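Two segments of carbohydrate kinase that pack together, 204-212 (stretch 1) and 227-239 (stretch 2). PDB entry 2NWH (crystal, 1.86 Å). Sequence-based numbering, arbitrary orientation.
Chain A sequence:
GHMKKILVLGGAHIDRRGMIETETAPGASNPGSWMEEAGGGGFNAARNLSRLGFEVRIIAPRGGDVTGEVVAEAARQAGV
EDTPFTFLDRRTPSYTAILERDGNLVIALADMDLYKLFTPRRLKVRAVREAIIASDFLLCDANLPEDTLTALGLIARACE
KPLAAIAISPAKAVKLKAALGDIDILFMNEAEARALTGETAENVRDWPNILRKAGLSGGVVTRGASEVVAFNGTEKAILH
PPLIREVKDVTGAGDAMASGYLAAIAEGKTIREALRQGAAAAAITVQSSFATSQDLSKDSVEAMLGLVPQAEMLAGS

Stretch 1, residues 204-212: VRDWPNILR
Stretch 2 (227-239) EVVAFNGTEKAIL

The most unusual feature is a proline laid flat on a phenylalanine: Pro-208 CA sits 3.8 Å from the centroid of the Phe-231 ring, only 10° off its normal, so a backbone C-H points at the face of the ring. Phe-231 reaches this position with chi1 70° (p) and chi2 102°, its CA-to-CB bond directed toward the helix.

The scaffold is a helix over a hairpin. A type I turn runs from Val-204 to Trp-207, with Arg-205 at phi/psi -63/-2 and Asp-206 at -91/-22, and Trp-207 N donates to Val-204 O at 3.2 Å. The helical residues that follow, through Arg-212, include the bonds Leu-211 N to Trp-207 O and Arg-212 N to Pro-208 O, both 2.7 Å. Strands 227-231 and 236-239 pair in antiparallel fashion, Ala-230 N to Ala-237 O at 3.0 Å and Ala-237 N to Ala-230 O at 2.9 Å. The helix axis passes 9.0 Å from the first strand at a signed crossing angle of -47°. Register is set by CA pairs: Arg-205 CA lies 6.0 Å from Val-229 CA, and Pro-208 CA lies 5.9 Å from Phe-231 CA.

Strand alternation supplies the packing rule. Val-229, Phe-231, Lys-236 and Ile-238 point toward the first stretch, whereas Val-228, Ala-230 and Ala-237 point away. Val-204 CG1 (chi1 134°, between wells) lies 3.7 Å from both Val-229 CB and Ile-238 CD1. Pro-208 CG then bridges neighbours along the strand, 3.9 Å from Val-229 CG2 and 3.7 Å from Phe-231 CB. Leu-211 (m, t) adds its CB 3.6 Å from Phe-231 CZ. Trp-207 (chi1 m) offers CB to Val-229 CG1 at 4.2 Å while its end leads away.

Polar groups border this apolar patch. Lys-236 extends (p, t, t, t) with CD 3.8 Å from Pro-208 CG, and its NZ makes a weak hydrogen bond to Arg-205 O at 3.3 Å. Water 1 reinforces that link, accepting from Lys-236 NZ at 2.7 Å and donating to Arg-205 O at 3.2 Å.

Arg-212 (m, t, t, chi4 -95°) starts sideways, but its end comes nearer the hairpin loop. Its NH1 lies 2.7 Å from Gly-233 O and its NH2 3.0 Å from Glu-235 O, both oxygens near the guanidinium plane. Phe-231 CD1 lies over one face. The loop is braced internally: Asn-232 OD1 accepts from Thr-234 N at 3.0 Å and Glu-235 N at 2.8 Å, and Asn-232 ND2 donates to Glu-235 OE1 at 3.1 Å.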

ATOM      1  N   VAL A 204      -1.178   4.645  21.513  1.00 39.02           N
ATOM      2  CA  VAL A 204      -1.448   4.733  20.053  1.00 39.51           C
ATOM      3  C   VAL A 204      -2.059   6.096  19.675  1.00 39.67           C
ATOM      4  O   VAL A 204      -1.739   6.686  18.630  1.00 38.61           O
ATOM      5  CB  VAL A 204      -2.294   3.512  19.515  1.00 39.93           C
ATOM      6  CG1 VAL A 204      -3.462   3.927  18.599  1.00 39.19           C
ATOM      7  CG2 VAL A 204      -1.411   2.527  18.767  1.00 40.52           C
ATOM      8  N   ARG A 205      -2.924   6.593  20.552  1.00 40.07           N
ATOM      9  CA  ARG A 205      -3.488   7.929  20.427  1.00 41.03           C
ATOM     10  C   ARG A 205      -2.420   9.022  20.519  1.00 41.44           C
ATOM     11  O   ARG A 205      -2.742  10.215  20.398  1.00 42.10           O
ATOM     12  CB  ARG A 205      -4.547   8.142  21.519  1.00 41.23           C
ATOM     13  CG  ARG A 205      -4.114   7.656  22.897  1.00 42.97           C
ATOM     14  CD  ARG A 205      -5.024   8.217  23.968  1.00 47.41           C
ATOM     15  NE  ARG A 205      -6.427   7.910  23.691  1.00 50.99           N
ATOM     16  CZ  ARG A 205      -7.179   7.072  24.427  1.00 53.49           C
ATOM     17  NH1 ARG A 205      -6.663   6.450  25.501  1.00 55.48           N
ATOM     18  NH2 ARG A 205      -8.451   6.864  24.100  1.00 52.74           N
ATOM     19  N   ASP A 206      -1.149   8.618  20.731  1.00 41.72           N
ATOM     20  CA  ASP A 206      -0.053   9.572  20.879  1.00 41.71           C
ATOM     21  C   ASP A 206       0.622   9.903  19.570  1.00 41.84           C
ATOM     22  O   ASP A 206       1.274  10.951  19.445  1.00 41.87           O
ATOM     23  CB  ASP A 206       0.982   9.022  21.855  1.00 42.95           C
ATOM     24  CG  ASP A 206       0.360   8.797  23.255  1.00 43.79           C
ATOM     25  OD1 ASP A 206       0.296   7.622  23.844  1.00 48.35           O
ATOM     26  OD2 ASP A 206      -0.000   9.831  23.908  1.00 47.95           O
ATOM     27  N   TRP A 207       0.470   9.012  18.589  1.00 40.42           N
ATOM     28  CA  TRP A 207       1.194   9.189  17.340  1.00 39.91           C
ATOM     29  C   TRP A 207       0.985  10.563  16.667  1.00 38.95           C
ATOM     30  O   TRP A 207       1.962  11.180  16.253  1.00 38.61           O
ATOM     31  CB  TRP A 207       0.948   8.015  16.410  1.00 40.30           C
ATOM     32  CG  TRP A 207       1.707   6.779  16.830  1.00 41.08           C
ATOM     33  CD1 TRP A 207       1.176   5.565  17.180  1.00 42.56           C
ATOM     34  CD2 TRP A 207       3.133   6.629  16.935  1.00 42.58           C
ATOM     35  NE1 TRP A 207       2.185   4.670  17.487  1.00 43.49           N
ATOM     36  CE2 TRP A 207       3.393   5.295  17.342  1.00 42.29           C
ATOM     37  CE3 TRP A 207       4.220   7.494  16.713  1.00 42.59           C
ATOM     38  CZ2 TRP A 207       4.694   4.803  17.547  1.00 41.44           C
ATOM     39  CZ3 TRP A 207       5.510   7.001  16.921  1.00 42.06           C
ATOM     40  CH2 TRP A 207       5.732   5.666  17.332  1.00 40.72           C
ATOM     41  N   PRO A 208      -0.269  11.084  16.608  1.00 38.43           N
ATOM     42  CA  PRO A 208      -0.481  12.407  15.970  1.00 37.98           C
ATOM     43  C   PRO A 208       0.479  13.551  16.407  1.00 38.15           C
ATOM     44  O   PRO A 208       1.152  14.116  15.553  1.00 37.19           O
ATOM     45  CB  PRO A 208      -1.944  12.741  16.330  1.00 38.24           C
ATOM     46  CG  PRO A 208      -2.600  11.400  16.490  1.00 38.09           C
ATOM     47  CD  PRO A 208      -1.545  10.511  17.100  1.00 38.41           C
ATOM     48  N   ASN A 209       0.550  13.903  17.702  1.00 38.09           N
ATOM     49  CA  ASN A 209       1.458  15.001  18.099  1.00 38.37           C
ATOM     50  C   ASN A 209       2.967  14.703  17.911  1.00 38.30           C
ATOM     51  O   ASN A 209       3.732  15.595  17.493  1.00 38.55           O
ATOM     52  CB  ASN A 209       1.132  15.575  19.484  1.00 39.02           C
ATOM     53  CG  ASN A 209       1.818  14.823  20.622  1.00 41.06           C
ATOM     54  OD1 ASN A 209       1.336  13.760  21.065  1.00 41.56           O
ATOM     55  ND2 ASN A 209       2.928  15.396  21.134  1.00 41.64           N
ATOM     56  N   ILE A 210       3.387  13.456  18.195  1.00 37.70           N
ATOM     57  CA  ILE A 210       4.761  13.019  17.882  1.00 36.80           C
ATOM     58  C   ILE A 210       5.002  13.208  16.360  1.00 37.17           C
ATOM     59  O   ILE A 210       5.994  13.802  15.919  1.00 36.73           O
ATOM     60  CB  ILE A 210       4.987  11.517  18.280  1.00 36.69           C
ATOM     61  CG1 ILE A 210       4.806  11.314  19.794  1.00 37.62           C
ATOM     62  CG2 ILE A 210       6.363  11.031  17.826  1.00 36.70           C
ATOM     63  CD1 ILE A 210       4.708   9.853  20.262  1.00 36.71           C
ATOM     64  N   LEU A 211       4.069  12.720  15.566  1.00 36.11           N
ATOM     65  CA  LEU A 211       4.237  12.760  14.131  1.00 35.99           C
ATOM     66  C   LEU A 211       4.103  14.173  13.516  1.00 35.86           C
ATOM     67  O   LEU A 211       4.781  14.485  12.537  1.00 36.07           O
ATOM     68  CB  LEU A 211       3.312  11.732  13.477  1.00 35.92           C
ATOM     69  CG  LEU A 211       3.782  10.249  13.480  1.00 35.36           C
ATOM     70  CD1 LEU A 211       2.575   9.313  13.329  1.00 33.14           C
ATOM     71  CD2 LEU A 211       4.766   9.969  12.306  1.00 35.99           C
ATOM     72  N   ARG A 212       3.252  15.031  14.075  1.00 35.86           N
ATOM     73  CA  ARG A 212       3.066  16.387  13.528  1.00 36.16           C
ATOM     74  C   ARG A 212       4.322  17.244  13.667  1.00 36.56           C
ATOM     75  O   ARG A 212       4.657  18.023  12.768  1.00 36.07           O
ATOM     76  CB  ARG A 212       1.890  17.093  14.197  1.00 36.24           C
ATOM     77  CG  ARG A 212       0.515  16.533  13.866  1.00 37.67           C
ATOM     78  CD  ARG A 212      -0.412  17.057  14.935  1.00 40.40           C
ATOM     79  NE  ARG A 212      -1.713  16.399  15.049  1.00 43.25           N
ATOM     80  CZ  ARG A 212      -2.817  16.845  14.459  1.00 44.49           C
ATOM     81  NH1 ARG A 212      -2.754  17.918  13.680  1.00 45.45           N
ATOM     82  NH2 ARG A 212      -3.972  16.220  14.628  1.00 43.41           N
ATOM     83  N   GLU A 227      -6.435  -1.941  17.204  1.00 35.47           N
ATOM     84  CA  GLU A 227      -6.228  -0.506  17.510  1.00 34.57           C
ATOM     85  C   GLU A 227      -5.727   0.281  16.294  1.00 33.61           C
ATOM     86  O   GLU A 227      -4.768  -0.135  15.628  1.00 32.70           O
ATOM     87  CB  GLU A 227      -5.278  -0.266  18.693  1.00 35.36           C
ATOM     88  CG  GLU A 227      -5.435  -1.205  19.867  1.00 36.40           C
ATOM     89  CD  GLU A 227      -4.498  -0.875  21.029  1.00 41.33           C
ATOM     90  OE1 GLU A 227      -4.705   0.163  21.711  1.00 42.26           O
ATOM     91  OE2 GLU A 227      -3.565  -1.672  21.279  1.00 41.85           O
ATOM     92  N   VAL A 228      -6.382   1.406  16.013  1.00 32.63           N
ATOM     93  CA  VAL A 228      -5.997   2.269  14.881  1.00 32.20           C
ATOM     94  C   VAL A 228      -6.173   3.730  15.262  1.00 32.26           C
ATOM     95  O   VAL A 228      -7.186   4.090  15.852  1.00 32.35           O
ATOM     96  CB  VAL A 228      -6.874   2.043  13.630  1.00 32.26           C
ATOM     97  CG1 VAL A 228      -6.169   2.651  12.385  1.00 29.89           C
ATOM     98  CG2 VAL A 228      -7.205   0.565  13.418  1.00 33.53           C
ATOM     99  N   VAL A 229      -5.192   4.562  14.907  1.00 32.29           N
ATOM    100  CA  VAL A 229      -5.292   6.004  15.073  1.00 32.67           C
ATOM    101  C   VAL A 229      -5.201   6.688  13.693  1.00 32.97           C
ATOM    102  O   VAL A 229      -4.420   6.254  12.835  1.00 32.50           O
ATOM    103  CB  VAL A 229      -4.233   6.523  16.093  1.00 32.56           C
ATOM    104  CG1 VAL A 229      -2.802   6.332  15.591  1.00 33.57           C
ATOM    105  CG2 VAL A 229      -4.498   7.979  16.503  1.00 33.60           C
ATOM    106  N   ALA A 230      -6.052   7.693  13.466  1.00 32.75           N
ATOM    107  CA  ALA A 230      -6.005   8.504  12.239  1.00 33.06           C
ATOM    108  C   ALA A 230      -5.876   9.954  12.641  1.00 33.74           C
ATOM    109  O   ALA A 230      -6.406  10.351  13.676  1.00 33.37           O
ATOM    110  CB  ALA A 230      -7.235   8.299  11.411  1.00 32.41           C
ATOM    111  N   PHE A 231      -5.145  10.746  11.863  1.00 34.43           N
ATOM    112  CA  PHE A 231      -5.001  12.173  12.161  1.00 35.12           C
ATOM    113  C   PHE A 231      -4.835  13.021  10.907  1.00 36.06           C
ATOM    114  O   PHE A 231      -4.455  12.508   9.842  1.00 34.16           O
ATOM    115  CB  PHE A 231      -3.888  12.421  13.188  1.00 35.32           C
ATOM    116  CG  PHE A 231      -2.484  12.186  12.672  1.00 34.75           C
ATOM    117  CD1 PHE A 231      -1.673  13.262  12.315  1.00 34.66           C
ATOM    118  CD2 PHE A 231      -1.957  10.894  12.593  1.00 34.15           C
ATOM    119  CE1 PHE A 231      -0.344  13.053  11.841  1.00 36.91           C
ATOM    120  CE2 PHE A 231      -0.646  10.664  12.111  1.00 34.26           C
ATOM    121  CZ  PHE A 231       0.163  11.746  11.735  1.00 34.50           C
ATOM    122  N   ASN A 232      -5.150  14.311  11.040  1.00 37.02           N
ATOM    123  CA  ASN A 232      -4.878  15.298   9.990  1.00 38.54           C
ATOM    124  C   ASN A 232      -4.406  16.559  10.695  1.00 39.51           C
ATOM    125  O   ASN A 232      -3.974  16.475  11.839  1.00 40.44           O
ATOM    126  CB  ASN A 232      -6.121  15.568   9.137  1.00 38.76           C
ATOM    127  CG  ASN A 232      -7.270  16.136   9.959  1.00 39.71           C
ATOM    128  OD1 ASN A 232      -7.046  16.738  11.018  1.00 39.94           O
ATOM    129  ND2 ASN A 232      -8.500  15.949   9.483  1.00 40.18           N
ATOM    130  N   GLY A 233      -4.500  17.715  10.039  1.00 40.24           N
ATOM    131  CA  GLY A 233      -3.905  18.966  10.563  1.00 40.72           C
ATOM    132  C   GLY A 233      -4.378  19.442  11.928  1.00 41.57           C
ATOM    133  O   GLY A 233      -3.685  20.206  12.618  1.00 41.99           O
ATOM    134  N   THR A 234      -5.547  18.981  12.344  1.00 41.56           N
ATOM    135  CA  THR A 234      -6.207  19.569  13.502  1.00 41.35           C
ATOM    136  C   THR A 234      -6.974  18.522  14.319  1.00 40.76           C
ATOM    137  O   THR A 234      -7.368  18.769  15.462  1.00 40.78           O
ATOM    138  CB  THR A 234      -7.154  20.701  13.031  1.00 41.62           C
ATOM    139  OG1 THR A 234      -8.075  20.177  12.063  1.00 42.74           O
ATOM    140  CG2 THR A 234      -6.351  21.833  12.361  1.00 42.27           C
ATOM    141  N   GLU A 235      -7.166  17.341  13.739  1.00 39.89           N
ATOM    142  CA  GLU A 235      -8.041  16.328  14.316  1.00 39.22           C
ATOM    143  C   GLU A 235      -7.359  14.976  14.478  1.00 38.77           C
ATOM    144  O   GLU A 235      -6.425  14.648  13.752  1.00 38.48           O
ATOM    145  CB  GLU A 235      -9.270  16.143  13.425  1.00 39.74           C
ATOM    146  CG  GLU A 235     -10.152  17.371  13.271  1.00 42.01           C
ATOM    147  CD  GLU A 235     -11.290  17.164  12.269  1.00 42.97           C
ATOM    148  OE1 GLU A 235     -11.007  16.847  11.085  1.00 41.67           O
ATOM    149  OE2 GLU A 235     -12.464  17.337  12.677  1.00 43.53           O
ATOM    150  N   LYS A 236      -7.856  14.175  15.412  1.00 37.67           N
ATOM    151  CA  LYS A 236      -7.480  12.771  15.485  1.00 37.03           C
ATOM    152  C   LYS A 236      -8.699  11.926  15.881  1.00 36.86           C
ATOM    153  O   LYS A 236      -9.652  12.421  16.501  1.00 36.12           O
ATOM    154  CB  LYS A 236      -6.292  12.553  16.426  1.00 37.15           C
ATOM    155  CG  LYS A 236      -6.553  13.007  17.875  1.00 38.68           C
ATOM    156  CD  LYS A 236      -5.292  12.940  18.718  1.00 41.20           C
ATOM    157  CE  LYS A 236      -5.569  13.329  20.171  1.00 41.15           C
ATOM    158  NZ  LYS A 236      -4.395  13.042  21.038  1.00 42.13           N
ATOM    159  N   ALA A 237      -8.678  10.662  15.479  1.00 35.89           N
ATOM    160  CA  ALA A 237      -9.721   9.729  15.835  1.00 35.47           C
ATOM    161  C   ALA A 237      -9.114   8.370  16.114  1.00 35.28           C
ATOM    162  O   ALA A 237      -7.977   8.089  15.735  1.00 35.17           O
ATOM    163  CB  ALA A 237     -10.791   9.656  14.745  1.00 35.80           C
ATOM    164  N   ILE A 238      -9.882   7.527  16.786  1.00 34.85           N
ATOM    165  CA  ILE A 238      -9.401   6.226  17.223  1.00 34.66           C
ATOM    166  C   ILE A 238     -10.528   5.201  17.128  1.00 34.42           C
ATOM    167  O   ILE A 238     -11.698   5.555  17.261  1.00 33.32           O
ATOM    168  CB  ILE A 238      -8.815   6.316  18.658  1.00 35.17           C
ATOM    169  CG1 ILE A 238      -7.858   5.170  18.942  1.00 35.34           C
ATOM    170  CG2 ILE A 238      -9.910   6.461  19.742  1.00 33.28           C
ATOM    171  CD1 ILE A 238      -6.599   5.661  19.566  1.00 33.02           C
ATOM    172  N   LEU A 239     -10.170   3.940  16.910  1.00 34.18           N
ATOM    173  CA  LEU A 239     -11.158   2.865  16.885  1.00 35.49           C
ATOM    174  C   LEU A 239     -11.410   2.204  18.268  1.00 35.99           C
ATOM    175  O   LEU A 239     -10.479   1.897  19.013  1.00 35.81           O
ATOM    176  CB  LEU A 239     -10.720   1.831  15.854  1.00 35.73           C
ATOM    177  CG  LEU A 239     -11.687   1.219  14.831  1.00 36.13           C
ATOM    178  CD1 LEU A 239     -12.340   2.259  13.924  1.00 34.25           C
ATOM    179  CD2 LEU A 239     -10.864   0.241  13.982  1.00 35.17           C
TER
HETATM  180  O   HOH W   1      -2.060  13.298  19.652  1.00 50.30           O